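Alpha-glucosidase (Pseudoalteromonas sp. K8, PDB 5HQA) hydrolyses alpha-glucosides as a calcium-binding glycoside hydrolase of family 97, with an activity that chloride stimulates. Local coordinates at residues Q59-Q65 / V77-V83; E72-D78 / D244-N248; V108-V114 / N225-I231. All coordinates share one frame; numbering follows the deposited sequence. Where two conformers were deposited one is given.

Contact 1. Residues Q59-Q65 / V77-V83; sequences QQSTNTQ and VDQHNEV. With FMT (formic acid), chain I.
Thr62 rests against the imidazole of His80 in the middle of an antiparallel pairing of strands, where the packing is close. Thr62 CB comes within 3.3 Å of His80 CE1, and the threonine hydroxyl meets that ring at a slant. CG2 of Thr62, anti to its own backbone N, turns instead to the carbonyl and carboxylate of Asp78. The imidazole is gripped along its own strand: ND1 donates to Asp78 OD1 at 2.7 Å, on the syn side of that carboxylate, and NE2 to Glu82 OE1 at 3.2 Å, on the anti side. Both acceptors lie in the ring plane, which fixes the ring's rotation and would probably favour a protonated imidazole. A water 2.7 Å from both Thr62 OG1 and Glu82 OE1 ties the two strands further.

The face carrying Gln59, Ser61, Asn63 and Gln65 is looser and largely solvent-facing. Its one side-chain bond across the strands, Gln79 NE2 to Asn63 OD1 at 2.8 Å, arrives from above the acceptor's carbonyl plane, the two amides being turned 56° apart. On the same face as His80, near the end of the pairing, Gln60 runs alongside Glu82 but sends NE2 to a formic acid molecule, probably from the crystallisation liquor.

Strand 53-67 is outermost in a nine-stranded antiparallel sheet, with 75-89 second. From the third strand, 95-104, Arg100 forms a salt bridge with Glu82 OE2 and Phe104 meets the His80 ring, while strand 2-4 touches Asn81 and Val83.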
loop_
_atom_site.group_PDB
_atom_site.type_symbol
_atom_site.label_atom_id
_atom_site.label_comp_id
_atom_site.label_asym_id
_atom_site.label_seq_id
_atom_site.Cartn_x
_atom_site.Cartn_y
_atom_site.Cartn_z
ATOM N N GLN A 59 0.915 6.700 32.546
ATOM C CA GLN A 59 2.091 6.849 31.698
ATOM C C GLN A 59 2.909 5.567 31.692
ATOM O O GLN A 59 3.133 4.953 32.740
ATOM C CB GLN A 59 2.972 7.999 32.186
ATOM C CG GLN A 59 2.249 9.319 32.305
ATOM C CD GLN A 59 3.064 10.336 33.079
ATOM O OE1 GLN A 59 4.168 10.036 33.548
ATOM N NE2 GLN A 59 2.527 11.545 33.221
ATOM N N GLN A 60 3.368 5.177 30.505
ATOM C CA GLN A 60 4.305 4.075 30.367
ATOM C C GLN A 60 5.109 4.310 29.097
ATOM O O GLN A 60 4.913 5.300 28.392
ATOM C CB GLN A 60 3.590 2.721 30.373
ATOM C CG GLN A 60 2.551 2.521 29.311
ATOM C CD GLN A 60 1.545 1.445 29.707
ATOM O OE1 GLN A 60 1.914 0.397 30.240
ATOM N NE2 GLN A 60 0.269 1.712 29.467
ATOM N N SER A 61 6.040 3.408 28.819
ATOM C CA SER A 61 6.934 3.643 27.696
ATOM C C SER A 61 7.470 2.310 27.199
ATOM O O SER A 61 7.419 1.295 27.901
ATOM C CB SER A 61 8.083 4.574 28.087
ATOM O OG SER A 61 8.853 3.989 29.131
ATOM N N THR A 62 8.008 2.342 25.979
ATOM C CA THR A 62 8.485 1.156 25.289
ATOM C C THR A 62 9.824 1.465 24.643
ATOM O O THR A 62 10.012 2.538 24.056
ATOM C CB THR A 62 7.476 0.699 24.217
ATOM O OG1 THR A 62 6.257 0.287 24.848
ATOM C CG2 THR A 62 8.017 -0.454 23.386
ATOM N N ASN A 63 10.753 0.519 24.751
ATOM C CA ASN A 63 12.025 0.620 24.037
ATOM C C ASN A 63 12.421 -0.806 23.663
ATOM O O ASN A 63 13.173 -1.459 24.388
ATOM C CB ASN A 63 13.102 1.298 24.871
ATOM C CG ASN A 63 14.428 1.347 24.155
ATOM O OD1 ASN A 63 14.494 1.181 22.942
ATOM N ND2 ASN A 63 15.494 1.569 24.898
ATOM N N THR A 64 11.916 -1.274 22.525
ATOM C CA THR A 64 12.109 -2.660 22.146
ATOM C C THR A 64 12.316 -2.751 20.638
ATOM O O THR A 64 12.309 -1.744 19.926
ATOM C CB THR A 64 10.921 -3.509 22.608
ATOM O OG1 THR A 64 11.242 -4.890 22.427
ATOM C CG2 THR A 64 9.670 -3.177 21.802
ATOM N N GLN A 65 12.519 -3.975 20.155
ATOM C CA GLN A 65 12.654 -4.222 18.727
ATOM C C GLN A 65 12.125 -5.616 18.425
ATOM O O GLN A 65 12.076 -6.481 19.301
ATOM C CB GLN A 65 14.105 -4.079 18.269
ATOM C CG GLN A 65 15.031 -5.132 18.840
ATOM C CD GLN A 65 16.442 -4.988 18.316
ATOM O OE1 GLN A 65 17.009 -3.890 18.326
ATOM N NE2 GLN A 65 17.014 -6.091 17.827
ATOM N N VAL A 77 12.466 -1.181 15.135
ATOM C CA VAL A 77 12.649 -0.602 16.460
ATOM C C VAL A 77 11.358 0.095 16.875
ATOM O O VAL A 77 10.765 0.841 16.086
ATOM C CB VAL A 77 13.833 0.378 16.456
ATOM C CG1 VAL A 77 13.843 1.224 17.728
ATOM C CG2 VAL A 77 15.141 -0.386 16.286
ATOM N N ASP A 78 10.917 -0.155 18.113
ATOM C CA ASP A 78 9.718 0.459 18.689
ATOM C C ASP A 78 10.143 1.236 19.936
ATOM O O ASP A 78 10.352 0.646 20.997
ATOM C CB ASP A 78 8.666 -0.600 19.031
ATOM C CG ASP A 78 7.354 0.009 19.544
ATOM O OD1 ASP A 78 7.302 1.234 19.784
ATOM O OD2 ASP A 78 6.366 -0.741 19.717
ATOM N N GLN A 79 10.267 2.558 19.816
ATOM C CA GLN A 79 10.590 3.421 20.953
ATOM C C GLN A 79 9.531 4.506 21.034
ATOM O O GLN A 79 9.425 5.336 20.125
ATOM C CB GLN A 79 11.975 4.042 20.808
ATOM C CG GLN A 79 13.091 3.022 20.853
ATOM C CD GLN A 79 14.456 3.600 20.492
ATOM O OE1 GLN A 79 14.564 4.519 19.673
ATOM N NE2 GLN A 79 15.506 3.051 21.099
ATOM N N HIS A 80 8.748 4.507 22.109
ATOM C CA HIS A 80 7.712 5.520 22.230
ATOM C C HIS A 80 7.378 5.731 23.697
ATOM O O HIS A 80 7.633 4.872 24.546
ATOM C CB HIS A 80 6.446 5.148 21.435
ATOM C CG HIS A 80 5.672 3.998 22.009
ATOM N ND1 HIS A 80 5.869 2.692 21.607
ATOM C CD2 HIS A 80 4.680 3.961 22.934
ATOM C CE1 HIS A 80 5.040 1.899 22.268
ATOM N NE2 HIS A 80 4.313 2.645 23.084
ATOM N N ASN A 81 6.831 6.906 23.986
ATOM C CA ASN A 81 6.168 7.152 25.254
ATOM C C ASN A 81 4.667 7.033 25.044
ATOM O O ASN A 81 4.150 7.311 23.962
ATOM C CB ASN A 81 6.522 8.527 25.814
ATOM C CG ASN A 81 7.971 8.626 26.219
ATOM O OD1 ASN A 81 8.534 7.678 26.776
ATOM N ND2 ASN A 81 8.594 9.766 25.940
ATOM N N GLU A 82 3.972 6.607 26.090
ATOM C CA GLU A 82 2.567 6.252 25.997
ATOM C C GLU A 82 1.820 6.894 27.154
ATOM O O GLU A 82 2.337 6.954 28.273
ATOM C CB GLU A 82 2.419 4.733 26.036
ATOM C CG GLU A 82 1.024 4.176 25.831
ATOM C CD GLU A 82 1.065 2.659 25.663
ATOM O OE1 GLU A 82 2.142 2.127 25.316
ATOM O OE2 GLU A 82 0.041 1.993 25.888
ATOM N N VAL A 83 0.620 7.397 26.888
ATOM C CA VAL A 83 -0.259 7.837 27.965
ATOM C C VAL A 83 -1.676 7.393 27.639
ATOM O O VAL A 83 -2.132 7.509 26.498
ATOM C CB VAL A 83 -0.195 9.362 28.207
ATOM C CG1 VAL A 83 -0.774 10.143 27.025
ATOM C CG2 VAL A 83 -0.920 9.725 29.532
HETATM C C FMT I . -2.739 1.393 30.792
HETATM O O1 FMT I . -3.907 1.649 30.497
HETATM O O2 FMT I . -2.153 0.362 30.446
HETATM O O HOH W 1 4.614 1.733 26.346
#

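Contact 2. Residues E72-D78 / D244-N248; sequences ERQTVVD and DIILN
The one-turn helix 245-248 of the family 97 N-terminal region, which is related by sequence family to the galactose mutarotase-like domains, packs through Asn248 and the preceding Asp244 onto Val76, Val77 and Asp78 at the start of strand 75-89. Asp244 occupies the N-cap position, yet its carboxylate makes no capping bond and is given over to Arg73 instead. Arg73 NH2 reaches the syn side of Asp244 OD1 at 2.7 Å in a salt bridge made by one nitrogen, with guanidinium and carboxylate planes 70° apart. Arg73 CD also lies 3.4 Å from Asp244 OD2, and the bend at the next bond (chi3 44°) carries the guanidinium round to OD1. The other guanidinium nitrogens are taken elsewhere, NE by Gln556 and NH1 by Ser557.

One turn on, Asn248 ND2 donates to Val77 O at 3.0 Å, while its OD1 accepts from the indole of Trp66. The same amide lies stacked on the Asp78 carboxylate, the planes 26° apart and the two side chains running antiparallel alongside one another. Val76 fills the angle between the two polar residues: its CG1, anti to the backbone N, is 3.7 Å from Asp244 CB and 3.4 Å from Asn248 OD1. Ordered waters complete the seam, one standing 2.9 Å from Val77 N and close to Asp244 OD2, another donating to Asp78 OD2 and Asn248 O.

Chemically this is an acid-rich seam. Glu72 OE2 approaches Asp244 OD1 to 4.8 Å with a water between them, and their like charges are probably made tolerable by Arg445 at Glu72 and Arg73 at Asp244, an arrangement consistent with both carboxylates being ionised.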
loop_
_atom_site.group_PDB
_atom_site.type_symbol
_atom_site.label_atom_id
_atom_site.label_comp_id
_atom_site.label_asym_id
_atom_site.label_seq_id
_atom_site.Cartn_x
_atom_site.Cartn_y
_atom_site.Cartn_z
ATOM N N GLU A 72 10.509 -4.616 4.290
ATOM C CA GLU A 72 11.437 -3.597 3.831
ATOM C C GLU A 72 12.623 -3.439 4.773
ATOM O O GLU A 72 13.613 -2.792 4.414
ATOM C CB GLU A 72 10.688 -2.266 3.670
ATOM C CG GLU A 72 10.174 -1.636 4.981
ATOM C CD GLU A 72 8.812 -2.161 5.463
ATOM O OE1 GLU A 72 8.670 -3.377 5.740
ATOM O OE2 GLU A 72 7.877 -1.332 5.591
ATOM N N ARG A 73 12.544 -4.020 5.965
ATOM C CA ARG A 73 13.676 -4.101 6.871
ATOM C C ARG A 73 13.441 -5.298 7.777
ATOM O O ARG A 73 12.295 -5.674 8.043
ATOM C CB ARG A 73 13.871 -2.812 7.687
ATOM C CG ARG A 73 12.682 -2.414 8.553
ATOM C CD ARG A 73 12.924 -1.054 9.234
ATOM N NE ARG A 73 13.496 -0.085 8.301
ATOM C CZ ARG A 73 12.785 0.756 7.560
ATOM N NH1 ARG A 73 13.398 1.587 6.732
ATOM N NH2 ARG A 73 11.466 0.775 7.645
ATOM N N GLN A 74 14.540 -5.900 8.234
ATOM C CA GLN A 74 14.449 -7.110 9.038
ATOM C C GLN A 74 14.117 -6.802 10.493
ATOM O O GLN A 74 13.273 -7.479 11.094
ATOM C CB GLN A 74 15.760 -7.879 8.939
ATOM C CG GLN A 74 15.872 -9.040 9.894
ATOM C CD GLN A 74 17.039 -9.929 9.536
ATOM O OE1 GLN A 74 17.712 -9.705 8.527
ATOM N NE2 GLN A 74 17.282 -10.949 10.349
ATOM N N THR A 75 14.753 -5.787 11.072
ATOM C CA THR A 75 14.540 -5.400 12.463
ATOM C C THR A 75 13.792 -4.073 12.529
ATOM O O THR A 75 14.200 -3.093 11.897
ATOM C CB THR A 75 15.873 -5.284 13.195
ATOM O OG1 THR A 75 16.565 -6.533 13.100
ATOM C CG2 THR A 75 15.654 -4.948 14.659
ATOM N N VAL A 76 12.708 -4.046 13.301
ATOM C CA VAL A 76 11.888 -2.854 13.492
ATOM C C VAL A 76 12.043 -2.424 14.938
ATOM O O VAL A 76 11.775 -3.210 15.856
ATOM C CB VAL A 76 10.409 -3.107 13.156
ATOM C CG1 VAL A 76 9.562 -1.882 13.493
ATOM C CG2 VAL A 76 10.249 -3.504 11.674
ATOM N N VAL A 77 12.466 -1.181 15.135
ATOM C CA VAL A 77 12.649 -0.602 16.460
ATOM C C VAL A 77 11.358 0.095 16.875
ATOM O O VAL A 77 10.765 0.841 16.086
ATOM C CB VAL A 77 13.833 0.378 16.456
ATOM C CG1 VAL A 77 13.843 1.224 17.728
ATOM C CG2 VAL A 77 15.141 -0.386 16.286
ATOM N N ASP A 78 10.917 -0.155 18.113
ATOM C CA ASP A 78 9.718 0.459 18.689
ATOM C C ASP A 78 10.143 1.236 19.936
ATOM O O ASP A 78 10.352 0.646 20.997
ATOM C CB ASP A 78 8.666 -0.600 19.031
ATOM C CG ASP A 78 7.354 0.009 19.544
ATOM O OD1 ASP A 78 7.302 1.234 19.784
ATOM O OD2 ASP A 78 6.366 -0.741 19.717
ATOM N N ASP A 244 8.559 3.516 10.864
ATOM C CA ASP A 244 7.891 2.229 11.044
ATOM C C ASP A 244 6.607 2.342 11.867
ATOM O O ASP A 244 6.131 1.337 12.406
ATOM C CB ASP A 244 8.831 1.234 11.723
ATOM C CG ASP A 244 10.005 0.841 10.846
ATOM O OD1 ASP A 244 9.781 0.359 9.714
ATOM O OD2 ASP A 244 11.159 1.011 11.297
ATOM N N ILE A 245 6.043 3.542 11.988
ATOM C CA ILE A 245 4.961 3.741 12.948
ATOM C C ILE A 245 3.749 2.874 12.601
ATOM O O ILE A 245 3.103 2.312 13.494
ATOM C CB ILE A 245 4.607 5.236 13.050
ATOM C CG1 ILE A 245 3.631 5.474 14.197
ATOM C CG2 ILE A 245 4.034 5.768 11.725
ATOM C CD1 ILE A 245 3.411 6.944 14.469
ATOM N N ILE A 246 3.442 2.705 11.308
ATOM C CA ILE A 246 2.257 1.921 10.949
ATOM C C ILE A 246 2.417 0.475 11.411
ATOM O O ILE A 246 1.528 -0.088 12.062
ATOM C CB ILE A 246 1.977 1.999 9.436
ATOM C CG1 ILE A 246 1.696 3.447 9.005
ATOM C CG2 ILE A 246 0.790 1.103 9.076
ATOM C CD1 ILE A 246 0.553 4.115 9.773
ATOM N N LEU A 247 3.556 -0.148 11.099
ATOM C CA LEU A 247 3.788 -1.511 11.570
ATOM C C LEU A 247 3.798 -1.582 13.088
ATOM O O LEU A 247 3.254 -2.526 13.676
ATOM C CB LEU A 247 5.108 -2.050 11.028
ATOM C CG LEU A 247 5.156 -2.430 9.546
ATOM C CD1 LEU A 247 6.598 -2.761 9.177
ATOM C CD2 LEU A 247 4.242 -3.617 9.267
ATOM N N ASN A 248 4.438 -0.609 13.744
ATOM C CA ASN A 248 4.583 -0.672 15.199
ATOM C C ASN A 248 3.249 -0.580 15.922
ATOM O O ASN A 248 3.153 -0.996 17.084
ATOM C CB ASN A 248 5.509 0.436 15.692
ATOM C CG ASN A 248 6.963 0.007 15.691
ATOM O OD1 ASN A 248 7.266 -1.163 15.930
ATOM N ND2 ASN A 248 7.866 0.942 15.418
HETATM O O HOH W 2 7.739 0.438 7.738
HETATM O O HOH W 3 13.444 0.197 12.742
HETATM O O HOH W 4 11.563 2.332 13.834
HETATM O O HOH W 5 3.781 0.298 19.427
HETATM O O HOH W 6 5.690 -2.796 18.218
#

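Contact 3. Residues V108-V114 / N225-I231; sequences VGFRYEV and NTPWRTI
Arg111 lies extended over the indole of Trp228, its CG 3.9 Å from the centroid of the six-membered ring and almost exactly on the ring normal. Further along, the guanidinium stays 23° from the indole plane, and the amide of Asn225 comes over its opposite face. An alanine in place of Arg111 would strip one face of the indole and is likely to leave Glu113 without a charge partner on its own strand. Glu113 OE2 lies at the edge of the guanidinium, in its plane, and fixes its rotation by accepting from Arg111 NE at 2.8 Å and NH2 at 3.0 Å, while a water joins Arg111 NH1 to Thr226 O.

These residues belong to neighbouring strands of the long antiparallel sheet. The hydrogen-bonded pairs Val108-Ile231 and Phe110-Arg229 run regularly, then the register slips by one. At the slip Thr226 OG1 accepts from Tyr112 N at 3.0 Å and donates in turn to Pro227 O.

Within the regular ladder, Arg229 CB sits over the face of the Phe110 ring, 3.9 Å from its centroid. Outside the pair, Glu128 and Glu186 hold the Arg229 guanidinium, and Arg100 is a second salt-bridge partner of Glu113 OE2.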
loop_
_atom_site.group_PDB
_atom_site.type_symbol
_atom_site.label_atom_id
_atom_site.label_comp_id
_atom_site.label_asym_id
_atom_site.label_seq_id
_atom_site.Cartn_x
_atom_site.Cartn_y
_atom_site.Cartn_z
ATOM N N VAL A 108 2.752 10.288 15.900
ATOM C CA VAL A 108 1.914 9.887 17.024
ATOM C C VAL A 108 0.760 9.025 16.535
ATOM O O VAL A 108 0.233 9.208 15.431
ATOM C CB VAL A 108 1.377 11.102 17.822
ATOM C CG1 VAL A 108 2.498 12.067 18.149
ATOM C CG2 VAL A 108 0.270 11.802 17.070
ATOM N N GLY A 109 0.372 8.077 17.370
ATOM C CA GLY A 109 -0.815 7.269 17.136
ATOM C C GLY A 109 -1.727 7.381 18.340
ATOM O O GLY A 109 -1.257 7.473 19.478
ATOM N N PHE A 110 -3.038 7.394 18.091
ATOM C CA PHE A 110 -3.969 7.339 19.216
ATOM C C PHE A 110 -5.204 6.527 18.848
ATOM O O PHE A 110 -5.575 6.418 17.675
ATOM C CB PHE A 110 -4.369 8.749 19.730
ATOM C CG PHE A 110 -5.128 9.597 18.736
ATOM C CD1 PHE A 110 -6.513 9.567 18.693
ATOM C CD2 PHE A 110 -4.450 10.454 17.874
ATOM C CE1 PHE A 110 -7.219 10.357 17.789
ATOM C CE2 PHE A 110 -5.145 11.251 16.966
ATOM C CZ PHE A 110 -6.535 11.197 16.923
ATOM N N ARG A 111 -5.829 5.941 19.868
ATOM C CA ARG A 111 -7.067 5.207 19.654
ATOM C C ARG A 111 -7.943 5.355 20.882
ATOM O O ARG A 111 -7.467 5.631 21.986
ATOM C CB ARG A 111 -6.820 3.722 19.360
ATOM C CG ARG A 111 -6.415 2.925 20.588
ATOM C CD ARG A 111 -6.327 1.448 20.270
ATOM N NE ARG A 111 -6.023 0.670 21.466
ATOM C CZ ARG A 111 -5.667 -0.608 21.444
ATOM N NH1 ARG A 111 -5.569 -1.256 20.288
ATOM N NH2 ARG A 111 -5.404 -1.238 22.580
ATOM N N TYR A 112 -9.244 5.197 20.669
ATOM C CA TYR A 112 -10.201 5.198 21.763
ATOM C C TYR A 112 -10.332 3.794 22.313
ATOM O O TYR A 112 -10.304 2.816 21.560
ATOM C CB TYR A 112 -11.573 5.653 21.294
ATOM C CG TYR A 112 -11.675 7.028 20.684
ATOM C CD1 TYR A 112 -11.272 7.271 19.370
ATOM C CD2 TYR A 112 -12.249 8.077 21.402
ATOM C CE1 TYR A 112 -11.419 8.535 18.795
ATOM C CE2 TYR A 112 -12.391 9.332 20.845
ATOM C CZ TYR A 112 -11.985 9.555 19.539
ATOM O OH TYR A 112 -12.152 10.812 19.001
ATOM N N GLU A 113 -10.500 3.698 23.625
ATOM C CA GLU A 113 -10.800 2.435 24.287
ATOM C C GLU A 113 -12.025 2.679 25.153
ATOM O O GLU A 113 -11.949 3.381 26.165
ATOM C CB GLU A 113 -9.598 1.933 25.095
ATOM C CG GLU A 113 -8.406 1.642 24.178
ATOM C CD GLU A 113 -7.125 1.275 24.913
ATOM O OE1 GLU A 113 -7.153 1.139 26.158
ATOM O OE2 GLU A 113 -6.080 1.129 24.229
ATOM N N VAL A 114 -13.165 2.155 24.715
ATOM C CA VAL A 114 -14.438 2.350 25.401
ATOM C C VAL A 114 -14.715 1.092 26.220
ATOM O O VAL A 114 -14.930 0.021 25.633
ATOM C CB VAL A 114 -15.579 2.635 24.419
ATOM C CG1 VAL A 114 -16.873 2.865 25.192
ATOM C CG2 VAL A 114 -15.240 3.847 23.583
ATOM N N ASN A 225 -12.817 -0.810 20.891
ATOM C CA ASN A 225 -11.745 0.127 20.597
ATOM C C ASN A 225 -11.886 0.581 19.151
ATOM O O ASN A 225 -12.549 -0.076 18.347
ATOM C CB ASN A 225 -10.362 -0.509 20.804
ATOM C CG ASN A 225 -10.185 -1.076 22.197
ATOM O OD1 ASN A 225 -10.793 -0.603 23.156
ATOM N ND2 ASN A 225 -9.349 -2.097 22.317
ATOM N N THR A 226 -11.278 1.715 18.823
ATOM C CA THR A 226 -11.122 2.113 17.430
ATOM C C THR A 226 -9.785 1.631 16.902
ATOM O O THR A 226 -8.889 1.260 17.668
ATOM C CB THR A 226 -11.204 3.631 17.295
ATOM O OG1 THR A 226 -10.059 4.220 17.923
ATOM C CG2 THR A 226 -12.493 4.182 17.913
ATOM N N PRO A 227 -9.596 1.646 15.583
ATOM C CA PRO A 227 -8.236 1.560 15.043
ATOM C C PRO A 227 -7.419 2.752 15.517
ATOM O O PRO A 227 -7.943 3.728 16.056
ATOM C CB PRO A 227 -8.441 1.588 13.520
ATOM C CG PRO A 227 -9.902 1.206 13.313
ATOM C CD PRO A 227 -10.615 1.753 14.521
ATOM N N TRP A 228 -6.110 2.674 15.307
ATOM C CA TRP A 228 -5.248 3.808 15.602
ATOM C C TRP A 228 -5.417 4.892 14.544
ATOM O O TRP A 228 -5.539 4.600 13.356
ATOM C CB TRP A 228 -3.787 3.355 15.648
ATOM C CG TRP A 228 -3.513 2.404 16.763
ATOM C CD1 TRP A 228 -3.616 1.042 16.731
ATOM C CD2 TRP A 228 -3.099 2.748 18.092
ATOM N NE1 TRP A 228 -3.293 0.516 17.967
ATOM C CE2 TRP A 228 -2.970 1.541 18.816
ATOM C CE3 TRP A 228 -2.825 3.960 18.739
ATOM C CZ2 TRP A 228 -2.570 1.509 20.158
ATOM C CZ3 TRP A 228 -2.431 3.930 20.080
ATOM C CH2 TRP A 228 -2.312 2.716 20.771
ATOM N N ARG A 229 -5.444 6.145 14.979
ATOM C CA ARG A 229 -5.321 7.298 14.090
ATOM C C ARG A 229 -3.867 7.745 14.146
ATOM O O ARG A 229 -3.313 7.876 15.243
ATOM C CB ARG A 229 -6.242 8.435 14.534
ATOM C CG ARG A 229 -7.720 8.232 14.222
ATOM C CD ARG A 229 -8.392 7.177 15.114
ATOM N NE ARG A 229 -9.728 6.855 14.606
ATOM C CZ ARG A 229 -9.951 6.040 13.575
ATOM N NH1 ARG A 229 -8.930 5.446 12.951
ATOM N NH2 ARG A 229 -11.197 5.817 13.167
ATOM N N THR A 230 -3.232 7.937 12.986
ATOM C CA THR A 230 -1.797 8.204 12.964
ATOM C C THR A 230 -1.505 9.565 12.350
ATOM O O THR A 230 -2.128 9.963 11.360
ATOM C CB THR A 230 -0.998 7.114 12.207
ATOM O OG1 THR A 230 -1.373 7.086 10.824
ATOM C CG2 THR A 230 -1.260 5.746 12.806
ATOM N N ILE A 231 -0.548 10.270 12.952
ATOM C CA ILE A 231 -0.082 11.565 12.469
ATOM C C ILE A 231 1.436 11.485 12.394
ATOM O O ILE A 231 2.122 11.603 13.417
ATOM C CB ILE A 231 -0.526 12.722 13.369
ATOM C CG1 ILE A 231 -2.049 12.679 13.581
ATOM C CG2 ILE A 231 -0.091 14.046 12.751
ATOM C CD1 ILE A 231 -2.551 13.645 14.661
HETATM O O HOH W 7 -6.996 -0.653 17.810
#

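The three contacts sample one antiparallel sheet and the short helix lying against it. Contacts 1 and 2 share Val77 and Asp78, and their centres are about 13 Å apart: strand 75-89 pairs with 53-67 further along and meets the helix at its start. Contact 3, nested in sequence within the loop that contact 2 closes, has its centre about 18 Å from that of contact 2, yet the helix bridges them, with Ile246 CD1 3.7 Å from Thr230 OG1. Contacts 1 and 3 do not touch, their nearest atoms about 6 Å apart, but Arg100 forms salt bridges with Glu82 in one and Glu113 in the other. All lie away from the calcium and glycan sites.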